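Local coordinates for protein tyrosinase (Burkholderia thailandensis, PDB 5ZRD) that hydroxylates monophenols to catechols and probably oxidises these further to quinones, using a pair of copper ions that bind oxygen, and produces catechol derivatives efficiently at acidic pH, at residues R34-V37 / G38-L42; M326-V329 / W330-Q333; A492-A495 / D496-P499. All coordinates share one frame; numbering follows the deposited sequence.

Contact 1: residues R34-V37 / G38-L42; sequences RAWV and GIQAL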
loop_
_atom_site.group_PDB
_atom_site.type_symbol
_atom_site.label_atom_id
_atom_site.label_comp_id
_atom_site.label_asym_id
_atom_site.label_seq_id
_atom_site.Cartn_x
_atom_site.Cartn_y
_atom_site.Cartn_z
ATOM N N ARG A 34 24.312 -20.914 -37.792
ATOM C CA ARG A 34 23.878 -22.198 -37.250
ATOM C C ARG A 34 23.686 -22.073 -35.743
ATOM O O ARG A 34 22.775 -22.665 -35.222
ATOM C CB ARG A 34 24.870 -23.322 -37.584
ATOM C CG ARG A 34 24.572 -24.656 -36.900
ATOM C CD ARG A 34 25.592 -25.747 -37.212
ATOM N NE ARG A 34 25.444 -26.201 -38.585
ATOM C CZ ARG A 34 26.269 -25.911 -39.588
ATOM N NH1 ARG A 34 25.967 -26.345 -40.802
ATOM N NH2 ARG A 34 27.378 -25.204 -39.389
ATOM N N ALA A 35 24.561 -21.326 -35.064
ATOM C CA ALA A 35 24.470 -21.122 -33.596
ATOM C C ALA A 35 23.216 -20.317 -33.233
ATOM O O ALA A 35 22.546 -20.582 -32.221
ATOM C CB ALA A 35 25.710 -20.408 -33.107
ATOM N N TRP A 36 22.916 -19.310 -34.050
ATOM C CA TRP A 36 21.774 -18.465 -33.798
ATOM C C TRP A 36 20.483 -19.265 -34.049
ATOM O O TRP A 36 19.503 -19.158 -33.270
ATOM C CB TRP A 36 21.851 -17.200 -34.659
ATOM C CG TRP A 36 22.551 -16.062 -33.994
ATOM C CD1 TRP A 36 23.869 -15.710 -34.083
ATOM C CD2 TRP A 36 21.941 -15.105 -33.126
ATOM N NE1 TRP A 36 24.119 -14.598 -33.322
ATOM C CE2 TRP A 36 22.957 -14.218 -32.713
ATOM C CE3 TRP A 36 20.642 -14.930 -32.650
ATOM C CZ2 TRP A 36 22.694 -13.156 -31.864
ATOM C CZ3 TRP A 36 20.382 -13.885 -31.806
ATOM C CH2 TRP A 36 21.399 -13.014 -31.424
ATOM N N VAL A 37 20.472 -20.086 -35.110
ATOM C CA VAL A 37 19.317 -20.995 -35.312
ATOM C C VAL A 37 19.143 -21.861 -34.055
ATOM O O VAL A 37 18.066 -21.943 -33.463
ATOM C CB VAL A 37 19.481 -21.844 -36.591
ATOM C CG1 VAL A 37 18.370 -22.879 -36.711
ATOM C CG2 VAL A 37 19.528 -20.975 -37.841
ATOM N N GLY A 38 20.231 -22.436 -33.577
ATOM C CA GLY A 38 20.147 -23.314 -32.413
ATOM C C GLY A 38 19.624 -22.632 -31.160
ATOM O O GLY A 38 18.775 -23.198 -30.459
ATOM N N ILE A 39 20.116 -21.431 -30.828
ATOM C CA ILE A 39 19.646 -20.779 -29.557
ATOM C C ILE A 39 18.200 -20.308 -29.729
ATOM O O ILE A 39 17.438 -20.276 -28.762
ATOM C CB ILE A 39 20.593 -19.662 -29.046
ATOM C CG1 ILE A 39 20.658 -18.422 -29.948
ATOM C CG2 ILE A 39 21.994 -20.212 -28.772
ATOM C CD1 ILE A 39 21.183 -17.169 -29.230
ATOM N N GLN A 40 17.800 -19.991 -30.957
ATOM C CA GLN A 40 16.397 -19.593 -31.206
ATOM C C GLN A 40 15.476 -20.811 -31.057
ATOM O O GLN A 40 14.316 -20.626 -30.741
ATOM C CB GLN A 40 16.261 -18.893 -32.563
ATOM C CG GLN A 40 16.691 -17.438 -32.478
ATOM C CD GLN A 40 16.654 -16.616 -33.740
ATOM O OE1 GLN A 40 16.197 -17.044 -34.800
ATOM N NE2 GLN A 40 17.155 -15.395 -33.616
ATOM N N ALA A 41 15.985 -22.046 -31.207
ATOM C CA ALA A 41 15.092 -23.212 -31.189
ATOM C C ALA A 41 15.075 -23.851 -29.802
ATOM O O ALA A 41 14.316 -24.762 -29.576
ATOM C CB ALA A 41 15.512 -24.211 -32.231
ATOM N N LEU A 42 15.884 -23.398 -28.861
ATOM C CA LEU A 42 15.779 -23.998 -27.543
ATOM C C LEU A 42 14.466 -23.561 -26.903
ATOM O O LEU A 42 14.023 -22.496 -27.152
ATOM C CB LEU A 42 16.988 -23.595 -26.691
ATOM C CG LEU A 42 18.280 -24.319 -27.072
ATOM C CD1 LEU A 42 19.505 -23.570 -26.562
ATOM C CD2 LEU A 42 18.263 -25.767 -26.561
#
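The indole of W36 and the side chains of I39 and Q40, one turn further on, illustrate how a single large ring can gather its i+3 and i+4 neighbours along a helix. One approach to the ring is apolar: over one face lies the terminal methyl of I39, with CD1 4.1 Å from W36 CE3 and displaced toward the rim. The other is polar. At the edge, close to the ring plane, stands the amide of Q40, its NE2 3.6 Å from W36 CE3; amide and indole planes are 79° apart. The extended chain of Q40 (chi2 178°) carries NE2 past the benzo edge to its real partner, the carbonyl oxygen of P148.

Backbone bonds form the second group. G38 N, I39 N and Q40 N donate to the carbonyls of R34, A35 and W36, while the A41 N to V37 O bond is weak. R34 turns away to a salt bridge with D141.

W36 packs helix 27-41 against F50 of helix 50-57, F318 of helix 315-334 and leucines L101 and L105 of helix 90-108. These helices carry the copper ligands H57, H320 and H94 of the tyrosinase di-copper site, and the W36 side chain is about 10 Å from that of H320.

Contact 2: residues M326-V329 / W330-Q333; sequences MFWV and WQKQ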
loop_
_atom_site.group_PDB
_atom_site.type_symbol
_atom_site.label_atom_id
_atom_site.label_comp_id
_atom_site.label_asym_id
_atom_site.label_seq_id
_atom_site.Cartn_x
_atom_site.Cartn_y
_atom_site.Cartn_z
ATOM N N MET A 326 34.140 -0.695 -28.463
ATOM C CA MET A 326 34.472 0.730 -28.199
ATOM C C MET A 326 34.904 0.880 -26.733
ATOM O O MET A 326 35.864 1.565 -26.432
ATOM C CB MET A 326 33.278 1.637 -28.505
ATOM C CG MET A 326 32.929 1.719 -29.984
ATOM S SD MET A 326 34.094 2.769 -30.902
ATOM C CE MET A 326 35.258 1.564 -31.496
ATOM N N PHE A 327 34.204 0.228 -25.835
ATOM C CA PHE A 327 34.610 0.199 -24.430
ATOM C C PHE A 327 36.047 -0.336 -24.318
ATOM O O PHE A 327 36.854 0.204 -23.575
ATOM C CB PHE A 327 33.601 -0.634 -23.646
ATOM C CG PHE A 327 33.890 -0.854 -22.190
ATOM C CD1 PHE A 327 34.768 -0.046 -21.482
ATOM C CD2 PHE A 327 33.280 -1.892 -21.521
ATOM C CE1 PHE A 327 35.006 -0.258 -20.128
ATOM C CE2 PHE A 327 33.499 -2.096 -20.157
ATOM C CZ PHE A 327 34.345 -1.258 -19.463
ATOM N N TRP A 328 36.381 -1.366 -25.085
ATOM C CA TRP A 328 37.711 -2.000 -25.010
ATOM C C TRP A 328 38.782 -1.083 -25.634
ATOM O O TRP A 328 39.888 -0.967 -25.102
ATOM C CB TRP A 328 37.680 -3.391 -25.678
ATOM C CG TRP A 328 39.006 -4.085 -25.692
ATOM C CD1 TRP A 328 39.760 -4.377 -26.789
ATOM C CD2 TRP A 328 39.762 -4.536 -24.553
ATOM N NE1 TRP A 328 40.932 -4.972 -26.407
ATOM C CE2 TRP A 328 40.958 -5.097 -25.048
ATOM C CE3 TRP A 328 39.562 -4.503 -23.174
ATOM C CZ2 TRP A 328 41.924 -5.654 -24.220
ATOM C CZ3 TRP A 328 40.519 -5.058 -22.350
ATOM C CH2 TRP A 328 41.679 -5.634 -22.871
ATOM N N VAL A 329 38.435 -0.418 -26.735
ATOM C CA VAL A 329 39.320 0.566 -27.329
ATOM C C VAL A 329 39.598 1.715 -26.356
ATOM O O VAL A 329 40.709 2.154 -26.290
ATOM C CB VAL A 329 38.763 1.134 -28.642
ATOM C CG1 VAL A 329 39.549 2.359 -29.082
ATOM C CG2 VAL A 329 38.763 0.089 -29.741
ATOM N N TRP A 330 38.596 2.185 -25.615
ATOM C CA TRP A 330 38.775 3.261 -24.698
ATOM C C TRP A 330 39.695 2.779 -23.576
ATOM O O TRP A 330 40.514 3.552 -23.093
ATOM C CB TRP A 330 37.430 3.763 -24.141
ATOM C CG TRP A 330 37.561 4.780 -23.043
ATOM C CD1 TRP A 330 37.649 6.132 -23.182
ATOM C CD2 TRP A 330 37.664 4.518 -21.633
ATOM N NE1 TRP A 330 37.774 6.728 -21.958
ATOM C CE2 TRP A 330 37.779 5.762 -20.989
ATOM C CE3 TRP A 330 37.694 3.356 -20.857
ATOM C CZ2 TRP A 330 37.938 5.868 -19.615
ATOM C CZ3 TRP A 330 37.807 3.460 -19.487
ATOM C CH2 TRP A 330 37.959 4.702 -18.879
ATOM N N GLN A 331 39.499 1.537 -23.147
ATOM C CA GLN A 331 40.339 0.952 -22.063
ATOM C C GLN A 331 41.787 0.951 -22.533
ATOM O O GLN A 331 42.633 1.388 -21.801
ATOM C CB GLN A 331 39.927 -0.463 -21.697
ATOM C CG GLN A 331 38.681 -0.507 -20.834
ATOM C CD GLN A 331 38.202 -1.909 -20.528
ATOM O OE1 GLN A 331 37.462 -2.507 -21.309
ATOM N NE2 GLN A 331 38.572 -2.421 -19.357
ATOM N N LYS A 332 42.012 0.597 -23.798
ATOM C CA LYS A 332 43.390 0.505 -24.367
ATOM C C LYS A 332 44.008 1.898 -24.540
ATOM O O LYS A 332 45.136 2.117 -24.123
ATOM C CB LYS A 332 43.386 -0.181 -25.737
ATOM C CG LYS A 332 43.050 -1.671 -25.753
ATOM C CD LYS A 332 44.008 -2.532 -26.595
ATOM C CE LYS A 332 43.842 -2.444 -28.105
ATOM N NZ LYS A 332 42.433 -2.218 -28.537
ATOM N N GLN A 333 43.270 2.820 -25.180
ATOM C CA GLN A 333 43.774 4.145 -25.478
ATOM C C GLN A 333 43.944 4.941 -24.177
ATOM O O GLN A 333 44.650 5.917 -24.221
ATOM C CB GLN A 333 42.870 4.940 -26.425
ATOM C CG GLN A 333 42.792 4.406 -27.857
ATOM C CD GLN A 333 42.024 5.336 -28.777
ATOM O OE1 GLN A 333 41.594 6.406 -28.361
ATOM N NE2 GLN A 333 41.863 4.966 -30.047
#
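F327 and Q331 make the tight half of this contact, a near-parallel stack of a phenyl ring on a primary amide one helical turn away. The two planes are only 19° apart, and Q331 OE1 lies over the ring toward its rim, 3.5 Å from F327 CE1. The phenyl ring gets there because CG is anti to the backbone N (chi1 176°), which carries the ring forward, toward the next turn, while the Q331 chain runs out extended to meet it. The same oxygen serves a second ring at a right angle: W328 presents its edge, with CE3 3.4 Å from Q331 OE1 and the indole plane perpendicular to the amide. Wedged between a face and an edge, the buried amide is also gripped at both ends, OE1 by R95 and NE2 by the carbonyls of I390 and H336, so its rotation is settled. W330, on another side of the helix, stacks on F253 and gives its NE1 to A247 O.

The looser side is reached through K332, an exposed residue. Its CG lies over the five-membered ring of W328 as a CH-pi contact, 4.2 Å from the centroid and 20° off the normal. Beyond CG the chain bends repeatedly and curls along the indole; NZ comes near W328 NE1, but both are donors and the approach is packing, not a bond. Q333, partly exposed, runs beside V329, its NE2 3.6 Å from V329 CG1 and bonded to D406 O.

Regular backbone bonds, such as Q333 N to V329 O at 2.9 Å, link the turns. This is the later part of helix 315-334, which also carries the copper ligand H320; its aromatic side meets helix 90-108, bearer of H94, as in the four-helix bundle of type 3 copper proteins.

Contact 3: residues A492-A495 / D496-P499; sequences AMPA and DDVP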
loop_
_atom_site.group_PDB
_atom_site.type_symbol
_atom_site.label_atom_id
_atom_site.label_comp_id
_atom_site.label_asym_id
_atom_site.label_seq_id
_atom_site.Cartn_x
_atom_site.Cartn_y
_atom_site.Cartn_z
ATOM N N ALA A 492 29.430 25.091 -34.322
ATOM C CA ALA A 492 28.970 25.309 -35.676
ATOM C C ALA A 492 28.942 26.819 -35.953
ATOM O O ALA A 492 28.861 27.183 -37.093
ATOM C CB ALA A 492 27.603 24.693 -35.928
ATOM N N MET A 493 29.039 27.691 -34.946
ATOM C CA MET A 493 28.800 29.095 -35.255
ATOM C C MET A 493 30.031 29.977 -35.013
ATOM O O MET A 493 30.905 29.696 -34.200
ATOM C CB MET A 493 27.554 29.688 -34.584
ATOM C CG MET A 493 27.311 29.409 -33.131
ATOM S SD MET A 493 25.533 29.654 -32.680
ATOM C CE MET A 493 25.179 31.304 -33.287
ATOM N N PRO A 494 30.104 31.063 -35.804
ATOM C CA PRO A 494 31.098 32.109 -35.614
ATOM C C PRO A 494 30.993 32.663 -34.189
ATOM O O PRO A 494 29.893 32.846 -33.675
ATOM C CB PRO A 494 30.730 33.177 -36.656
ATOM C CG PRO A 494 30.024 32.397 -37.732
ATOM C CD PRO A 494 29.197 31.416 -36.927
ATOM N N ALA A 495 32.139 32.873 -33.554
ATOM C CA ALA A 495 32.171 33.165 -32.132
ATOM C C ALA A 495 31.365 34.434 -31.833
ATOM O O ALA A 495 30.642 34.499 -30.836
ATOM C CB ALA A 495 33.588 33.293 -31.681
ATOM N N ASP A 496 31.485 35.423 -32.705
ATOM C CA ASP A 496 30.864 36.700 -32.500
ATOM C C ASP A 496 29.368 36.661 -32.756
ATOM O O ASP A 496 28.658 37.564 -32.362
ATOM C CB ASP A 496 31.555 37.778 -33.332
ATOM C CG ASP A 496 31.651 37.426 -34.837
ATOM O OD1 ASP A 496 32.406 36.481 -35.218
ATOM O OD2 ASP A 496 30.998 38.123 -35.643
ATOM N N ASP A 497 28.868 35.625 -33.411
ATOM C CA ASP A 497 27.433 35.476 -33.634
ATOM C C ASP A 497 26.649 34.922 -32.424
ATOM O O ASP A 497 25.416 35.020 -32.396
ATOM C CB ASP A 497 27.169 34.549 -34.814
ATOM C CG ASP A 497 27.168 35.254 -36.191
ATOM O OD1 ASP A 497 27.297 36.484 -36.316
ATOM O OD2 ASP A 497 27.002 34.495 -37.166
ATOM N N VAL A 498 27.330 34.371 -31.413
ATOM C CA VAL A 498 26.620 33.748 -30.276
ATOM C C VAL A 498 25.665 34.738 -29.620
ATOM O O VAL A 498 24.507 34.388 -29.418
ATOM C CB VAL A 498 27.571 33.136 -29.236
ATOM C CG1 VAL A 498 26.850 32.805 -27.940
ATOM C CG2 VAL A 498 28.225 31.886 -29.811
ATOM N N PRO A 499 26.120 35.967 -29.316
ATOM C CA PRO A 499 25.196 36.881 -28.646
ATOM C C PRO A 499 23.967 37.270 -29.479
ATOM O O PRO A 499 23.010 37.713 -28.912
ATOM C CB PRO A 499 25.992 38.141 -28.360
ATOM C CG PRO A 499 27.414 37.656 -28.385
ATOM C CD PRO A 499 27.437 36.588 -29.450
#
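M493 reaches across a tight turn to D497 and V498, and its side chain repays following atom by atom. From CB the chain leaves with CG between the backbone N and the carbonyl carbon (chi1 46°), which directs it toward the following turn. CG comes first to V498, lying 4.2 Å from its CG2. SD then makes the bend at chi3, and the terminal methyl comes against the D497 backbone: CE is 3.8 Å from D497 O and 4.1 Å from D497 CB.

P494 and D497 also meet, crossing at a slant. D497 OD2 stands obliquely over one face of the pyrrolidine ring, nearest to P494 CG at 3.7 Å, and its other oxygen has a long, weak ion pair with K500. In the backbone, D497 N donates to P494 O at 3.0 Å, from well above the carbonyl plane. V498 N to A495 O, at 3.4 Å, is weak; both are i to i+3 bonds, as in a 3-10 turn.

The turn sits in the connection between strands 485-489 and 502-509. M493, P494 and D497 lean on Y459 of strand 456-466, while backbone bonds tie M493 to S423 and A495 to G421.

How the contacts relate
Three local contacts, each between residues a turn apart, show how place in the fold sets the chemistry. Contact 2 is the most buried, and aromatic rings and an amide dominate it; contact 1 is partly buried, with a buried indole and an arginine whose charge is paired outside the two segments. Both face the same element, helix 90-108, from helices 315-334 and 27-41, and come within about 17 Å at their nearest atoms. Contact 3 is apart from them, on the opposite side of the chain's centre from contact 1, with centres about 55 Å apart. It lies in a loop beside the sheet, away from the copper site, and replaces regular helical bonding by a short 3-10 turn rich in proline and aspartate.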